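Local coordinates for putative Acetyltransferase (Lactobacillus plantarum WCFS1, PDB 3EFA), which probably transfers an acetyl group from acetyl-coenzyme A to the amino group of a still unidentified substrate, as a member of the GNAT family, at residues A[53-63]-A[74-83]. Residues are numbered along the deposited sequence; the frame is centred on the assembly and turned at random.
Sequences LQPDLPITTLR and FGRVCTRKAY. With FMT (formic acid), chain C.
Ile59 lays its CG2 methyl over the centre of one face of the Tyr83 ring, a CH-pi contact 3.9 Å from the centroid and 10° off the normal. Leu57 reaches the hydroxyl end of the same tyrosine with CD2 and sets CD1 over one face of the Arg80 guanidinium, 3.9 Å from CZ. Bent at chi3 (-67°), Arg80 turns its edge to Pro58 and grips the Pro58 carbonyl O side-on with NE (3.1 Å) and NH2 (2.9 Å), oxygen and guanidinium nearly coplanar. Strands 57-66 and 71-79 form the antiparallel hairpin of the GNAT sheet: Thr61 and Cys78 make a hydrogen-bonded pair, and a beta bulge shifts the register before Arg63 pairs with Gly75. In the non-hydrogen-bonded pair on the Arg80 side of Thr61-Cys78, Thr60 OG1 and Thr79 OG1 share a hydrogen bond of 2.7 Å. Formic acid, probably from the crystallisation liquor, lies near Thr79, hydrogen-bonded to Gly85 N and Gly89 N around the start of helix 88-102, where relatives hold the coenzyme A pyrophosphate. At the bulge, Arg76 CG covers one face of the Arg63 guanidinium. Asp39, Asp42 and Glu65 form salt bridges with Arg63, probably offsetting its 3.6 Å approach from NH2 to Arg76 NH1, while Arg76 NH2 bonds to Glu37 O.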
ATOM      1  N   LEU A  53     -13.109  -4.064 -30.789  1.00 39.49           N
ATOM      2  CA  LEU A  53     -13.888  -5.089 -31.491  1.00 50.17           C
ATOM      3  C   LEU A  53     -13.673  -4.912 -32.985  1.00 58.72           C
ATOM      4  O   LEU A  53     -13.511  -5.879 -33.726  1.00 62.80           O
ATOM      5  CB  LEU A  53     -15.374  -4.991 -31.173  1.00 51.44           C
ATOM      6  CG  LEU A  53     -15.800  -5.483 -29.797  1.00 54.91           C
ATOM      7  CD1 LEU A  53     -17.306  -5.661 -29.772  1.00 54.35           C
ATOM      8  CD2 LEU A  53     -15.100  -6.791 -29.461  1.00 58.05           C
ATOM      9  N   GLN A  54     -13.681  -3.654 -33.411  1.00 54.44           N
ATOM     10  CA  GLN A  54     -13.329  -3.294 -34.769  1.00 57.30           C
ATOM     11  C   GLN A  54     -12.345  -2.144 -34.655  1.00 59.33           C
ATOM     12  O   GLN A  54     -12.156  -1.593 -33.560  1.00 53.23           O
ATOM     13  CB  GLN A  54     -14.566  -2.848 -35.550  1.00 70.33           C
ATOM     14  CG  GLN A  54     -15.776  -3.753 -35.407  1.00 74.96           C
ATOM     15  CD  GLN A  54     -17.038  -3.104 -35.947  1.00 82.99           C
ATOM     16  OE1 GLN A  54     -16.992  -2.016 -36.535  1.00 80.01           O
ATOM     17  NE2 GLN A  54     -18.176  -3.761 -35.742  1.00 87.44           N
ATOM     18  N   PRO A  55     -11.708  -1.783 -35.781  1.00 54.44           N
ATOM     19  CA  PRO A  55     -10.712  -0.704 -35.836  1.00 47.54           C
ATOM     20  C   PRO A  55     -11.311   0.655 -35.492  1.00 53.53           C
ATOM     21  O   PRO A  55     -10.583   1.567 -35.079  1.00 54.90           O
ATOM     22  CB  PRO A  55     -10.252  -0.723 -37.302  1.00 51.25           C
ATOM     23  CG  PRO A  55     -10.553  -2.122 -37.776  1.00 56.06           C
ATOM     24  CD  PRO A  55     -11.789  -2.547 -37.040  1.00 51.68           C
ATOM     25  N   ASP A  56     -12.622   0.795 -35.667  1.00 52.35           N
ATOM     26  CA  ASP A  56     -13.296   2.035 -35.282  1.00 58.47           C
ATOM     27  C   ASP A  56     -14.120   1.894 -33.995  1.00 53.66           C
ATOM     28  O   ASP A  56     -14.989   2.725 -33.717  1.00 53.61           O
ATOM     29  CB  ASP A  56     -14.160   2.602 -36.431  1.00 59.45           C
ATOM     30  CG  ASP A  56     -15.270   1.642 -36.894  1.00 67.69           C
ATOM     31  OD1 ASP A  56     -15.314   0.469 -36.441  1.00 65.43           O
ATOM     32  OD2 ASP A  56     -16.103   2.069 -37.734  1.00 67.05           O
ATOM     33  N   LEU A  57     -13.844   0.852 -33.213  1.00 40.80           N
ATOM     34  CA  LEU A  57     -14.655   0.571 -32.030  1.00 40.96           C
ATOM     35  C   LEU A  57     -13.858   0.101 -30.797  1.00 43.41           C
ATOM     36  O   LEU A  57     -13.889  -1.087 -30.431  1.00 40.71           O
ATOM     37  CB  LEU A  57     -15.759  -0.432 -32.380  1.00 50.69           C
ATOM     38  CG  LEU A  57     -16.835  -0.703 -31.326  1.00 53.50           C
ATOM     39  CD1 LEU A  57     -17.525   0.589 -30.914  1.00 47.92           C
ATOM     40  CD2 LEU A  57     -17.844  -1.716 -31.858  1.00 58.27           C
ATOM     41  N   PRO A  58     -13.156   1.040 -30.136  1.00 38.69           N
ATOM     42  CA  PRO A  58     -12.529   0.672 -28.858  1.00 41.36           C
ATOM     43  C   PRO A  58     -13.611   0.487 -27.793  1.00 41.96           C
ATOM     44  O   PRO A  58     -14.559   1.273 -27.801  1.00 38.53           O
ATOM     45  CB  PRO A  58     -11.655   1.886 -28.532  1.00 33.40           C
ATOM     46  CG  PRO A  58     -12.302   3.043 -29.226  1.00 33.48           C
ATOM     47  CD  PRO A  58     -13.048   2.483 -30.431  1.00 35.25           C
ATOM     48  N   ILE A  59     -13.490  -0.513 -26.916  1.00 38.45           N
ATOM     49  CA  ILE A  59     -14.538  -0.767 -25.910  1.00 38.67           C
ATOM     50  C   ILE A  59     -14.086  -0.835 -24.437  1.00 40.34           C
ATOM     51  O   ILE A  59     -14.898  -0.640 -23.521  1.00 36.21           O
ATOM     52  CB  ILE A  59     -15.390  -2.029 -26.234  1.00 39.31           C
ATOM     53  CG1 ILE A  59     -14.546  -3.300 -26.155  1.00 41.51           C
ATOM     54  CG2 ILE A  59     -16.076  -1.902 -27.592  1.00 34.95           C
ATOM     55  CD1 ILE A  59     -15.387  -4.580 -26.048  1.00 41.54           C
ATOM     56  N   THR A  60     -12.811  -1.115 -24.197  1.00 33.02           N
ATOM     57  CA  THR A  60     -12.310  -1.123 -22.831  1.00 35.26           C
ATOM     58  C   THR A  60     -10.830  -0.705 -22.818  1.00 42.78           C
ATOM     59  O   THR A  60     -10.132  -0.872 -23.831  1.00 37.69           O
ATOM     60  CB  THR A  60     -12.589  -2.502 -22.129  1.00 40.23           C
ATOM     61  OG1 THR A  60     -12.342  -2.401 -20.719  1.00 35.36           O
ATOM     62  CG2 THR A  60     -11.740  -3.630 -22.738  1.00 31.25           C
ATOM     63  N   THR A  61     -10.373  -0.127 -21.701  1.00 35.10           N
ATOM     64  CA  THR A  61      -9.022   0.445 -21.620  1.00 31.72           C
ATOM     65  C   THR A  61      -8.435   0.445 -20.206  1.00 30.10           C
ATOM     66  O   THR A  61      -9.162   0.422 -19.215  1.00 37.43           O
ATOM     67  CB  THR A  61      -8.979   1.920 -22.164  1.00 36.47           C
ATOM     68  OG1 THR A  61      -7.630   2.405 -22.156  1.00 32.68           O
ATOM     69  CG2 THR A  61      -9.821   2.846 -21.296  1.00 32.15           C
ATOM     70  N   LEU A  62      -7.111   0.474 -20.128  1.00 34.33           N
ATOM     71  CA  LEU A  62      -6.403   0.754 -18.874  1.00 38.90           C
ATOM     72  C   LEU A  62      -5.082   1.513 -19.136  1.00 38.95           C
ATOM     73  O   LEU A  62      -4.554   1.490 -20.253  1.00 36.12           O
ATOM     74  CB  LEU A  62      -6.173  -0.535 -18.060  1.00 45.27           C
ATOM     75  CG  LEU A  62      -5.258  -1.655 -18.579  1.00 44.55           C
ATOM     76  CD1 LEU A  62      -3.773  -1.332 -18.382  1.00 36.59           C
ATOM     77  CD2 LEU A  62      -5.606  -2.978 -17.895  1.00 35.88           C
ATOM     78  N   ARG A  63      -4.567   2.191 -18.113  1.00 39.09           N
ATOM     79  CA  ARG A  63      -3.335   2.967 -18.245  1.00 33.20           C
ATOM     80  C   ARG A  63      -2.147   2.236 -17.601  1.00 38.57           C
ATOM     81  O   ARG A  63      -2.227   1.768 -16.451  1.00 35.35           O
ATOM     82  CB  ARG A  63      -3.506   4.376 -17.635  1.00 36.41           C
ATOM     83  CG  ARG A  63      -2.271   5.317 -17.808  1.00 38.63           C
ATOM     84  CD  ARG A  63      -2.551   6.781 -17.403  1.00 33.30           C
ATOM     85  NE  ARG A  63      -2.535   6.988 -15.947  1.00 38.59           N
ATOM     86  CZ  ARG A  63      -2.643   8.173 -15.338  1.00 40.27           C
ATOM     87  NH1 ARG A  63      -2.778   9.296 -16.054  1.00 34.65           N
ATOM     88  NH2 ARG A  63      -2.611   8.235 -14.004  1.00 34.51           N
ATOM     89  N   PHE A  74      -1.699  -0.947 -12.784  1.00 37.79           N
ATOM     90  CA  PHE A  74      -2.676  -0.765 -13.858  1.00 33.68           C
ATOM     91  C   PHE A  74      -3.750   0.238 -13.406  1.00 41.02           C
ATOM     92  O   PHE A  74      -4.456  -0.018 -12.427  1.00 42.66           O
ATOM     93  CB  PHE A  74      -3.354  -2.093 -14.198  1.00 36.06           C
ATOM     94  CG  PHE A  74      -2.398  -3.231 -14.474  1.00 38.08           C
ATOM     95  CD1 PHE A  74      -1.724  -3.320 -15.697  1.00 33.16           C
ATOM     96  CD2 PHE A  74      -2.194  -4.233 -13.520  1.00 33.49           C
ATOM     97  CE1 PHE A  74      -0.855  -4.380 -15.963  1.00 33.10           C
ATOM     98  CE2 PHE A  74      -1.324  -5.299 -13.770  1.00 35.68           C
ATOM     99  CZ  PHE A  74      -0.652  -5.377 -14.993  1.00 39.63           C
ATOM    100  N   GLY A  75      -3.872   1.374 -14.097  1.00 38.12           N
ATOM    101  CA  GLY A  75      -4.840   2.394 -13.713  1.00 36.95           C
ATOM    102  C   GLY A  75      -5.813   2.901 -14.779  1.00 45.46           C
ATOM    103  O   GLY A  75      -5.857   2.379 -15.910  1.00 37.91           O
ATOM    104  N   ARG A  76      -6.585   3.930 -14.409  1.00 44.53           N
ATOM    105  CA  ARG A  76      -7.643   4.514 -15.258  1.00 39.27           C
ATOM    106  C   ARG A  76      -8.436   3.456 -16.064  1.00 40.38           C
ATOM    107  O   ARG A  76      -8.562   3.533 -17.309  1.00 35.95           O
ATOM    108  CB  ARG A  76      -7.072   5.629 -16.156  1.00 42.24           C
ATOM    109  CG  ARG A  76      -6.361   6.762 -15.372  1.00 47.99           C
ATOM    110  CD  ARG A  76      -7.283   7.385 -14.314  1.00 39.44           C
ATOM    111  NE  ARG A  76      -6.945   8.763 -13.933  1.00 38.23           N
ATOM    112  CZ  ARG A  76      -6.218   9.123 -12.868  1.00 50.44           C
ATOM    113  NH1 ARG A  76      -5.691   8.208 -12.049  1.00 43.37           N
ATOM    114  NH2 ARG A  76      -6.004  10.417 -12.618  1.00 45.44           N
ATOM    115  N   VAL A  77      -8.988   2.498 -15.319  1.00 35.82           N
ATOM    116  CA  VAL A  77      -9.667   1.306 -15.841  1.00 38.31           C
ATOM    117  C   VAL A  77     -11.155   1.554 -16.130  1.00 45.47           C
ATOM    118  O   VAL A  77     -11.893   1.968 -15.242  1.00 50.24           O
ATOM    119  CB  VAL A  77      -9.575   0.169 -14.808  1.00 36.41           C
ATOM    120  CG1 VAL A  77     -10.078  -1.155 -15.394  1.00 31.50           C
ATOM    121  CG2 VAL A  77      -8.131   0.043 -14.270  1.00 36.90           C
ATOM    122  N   CYS A  78     -11.601   1.306 -17.361  1.00 41.15           N
ATOM    123  CA  CYS A  78     -13.014   1.528 -17.697  1.00 35.02           C
ATOM    124  C   CYS A  78     -13.479   0.862 -18.998  1.00 35.51           C
ATOM    125  O   CYS A  78     -12.668   0.505 -19.861  1.00 37.94           O
ATOM    126  CB  CYS A  78     -13.359   3.031 -17.693  1.00 41.20           C
ATOM    127  SG  CYS A  78     -12.613   4.056 -19.012  1.00 40.73           S
ATOM    128  N   THR A  79     -14.795   0.708 -19.127  1.00 36.41           N
ATOM    129  CA  THR A  79     -15.396  -0.009 -20.250  1.00 32.43           C
ATOM    130  C   THR A  79     -16.588   0.766 -20.806  1.00 40.34           C
ATOM    131  O   THR A  79     -17.402   1.284 -20.039  1.00 42.64           O
ATOM    132  CB  THR A  79     -15.880  -1.415 -19.809  1.00 39.40           C
ATOM    133  OG1 THR A  79     -14.755  -2.216 -19.428  1.00 39.18           O
ATOM    134  CG2 THR A  79     -16.659  -2.124 -20.932  1.00 41.69           C
ATOM    135  N   ARG A  80     -16.690   0.843 -22.133  1.00 37.19           N
ATOM    136  CA  ARG A  80     -17.831   1.488 -22.787  1.00 37.45           C
ATOM    137  C   ARG A  80     -19.142   0.896 -22.252  1.00 45.65           C
ATOM    138  O   ARG A  80     -19.270  -0.332 -22.095  1.00 38.77           O
ATOM    139  CB  ARG A  80     -17.748   1.337 -24.317  1.00 40.66           C
ATOM    140  CG  ARG A  80     -18.717   2.236 -25.090  1.00 46.20           C
ATOM    141  CD  ARG A  80     -18.706   1.988 -26.601  1.00 47.12           C
ATOM    142  NE  ARG A  80     -17.452   2.363 -27.244  1.00 50.11           N
ATOM    143  CZ  ARG A  80     -17.308   3.338 -28.149  1.00 47.98           C
ATOM    144  NH1 ARG A  80     -18.340   4.077 -28.543  1.00 37.58           N
ATOM    145  NH2 ARG A  80     -16.114   3.574 -28.674  1.00 43.08           N
ATOM    146  N   LYS A  81     -20.111   1.772 -21.985  1.00 46.01           N
ATOM    147  CA  LYS A  81     -21.323   1.393 -21.268  1.00 57.56           C
ATOM    148  C   LYS A  81     -22.098   0.219 -21.873  1.00 59.12           C
ATOM    149  O   LYS A  81     -22.511  -0.701 -21.156  1.00 58.18           O
ATOM    150  CB  LYS A  81     -22.256   2.588 -21.087  1.00 58.14           C
ATOM    151  CG  LYS A  81     -23.220   2.401 -19.921  1.00 67.72           C
ATOM    152  CD  LYS A  81     -24.424   3.318 -20.019  1.00 74.59           C
ATOM    153  CE  LYS A  81     -25.412   3.033 -18.897  1.00 78.85           C
ATOM    154  NZ  LYS A  81     -26.707   3.737 -19.101  1.00 86.50           N
ATOM    155  N   ALA A  82     -22.303   0.238 -23.180  1.00 46.94           N
ATOM    156  CA  ALA A  82     -23.093  -0.818 -23.797  1.00 52.74           C
ATOM    157  C   ALA A  82     -22.421  -2.202 -23.727  1.00 58.38           C
ATOM    158  O   ALA A  82     -23.070  -3.218 -23.967  1.00 61.98           O
ATOM    159  CB  ALA A  82     -23.442  -0.446 -25.244  1.00 55.51           C
ATOM    160  N   TYR A  83     -21.134  -2.247 -23.389  1.00 55.03           N
ATOM    161  CA  TYR A  83     -20.378  -3.501 -23.447  1.00 51.51           C
ATOM    162  C   TYR A  83     -19.946  -4.030 -22.078  1.00 53.42           C
ATOM    163  O   TYR A  83     -19.167  -4.984 -21.985  1.00 53.51           O
ATOM    164  CB  TYR A  83     -19.155  -3.343 -24.357  1.00 49.12           C
ATOM    165  CG  TYR A  83     -19.525  -3.064 -25.790  1.00 57.90           C
ATOM    166  CD1 TYR A  83     -19.649  -4.102 -26.710  1.00 58.59           C
ATOM    167  CD2 TYR A  83     -19.774  -1.765 -26.227  1.00 58.50           C
ATOM    168  CE1 TYR A  83     -20.002  -3.850 -28.034  1.00 52.74           C
ATOM    169  CE2 TYR A  83     -20.129  -1.507 -27.544  1.00 58.24           C
ATOM    170  CZ  TYR A  83     -20.241  -2.555 -28.439  1.00 56.71           C
ATOM    171  OH  TYR A  83     -20.590  -2.305 -29.748  1.00 67.31           O
TER
HETATM  172  C   FMT C 202     -16.295  -4.736 -17.740  1.00 64.17           C
HETATM  173  O1  FMT C 202     -15.820  -5.217 -18.773  1.00 57.02           O
HETATM  174  O2  FMT C 202     -17.501  -4.693 -17.486  1.00 67.40           O
HETATM  175  O   HOH W   1      -6.755   4.268 -19.829  1.00 34.00           O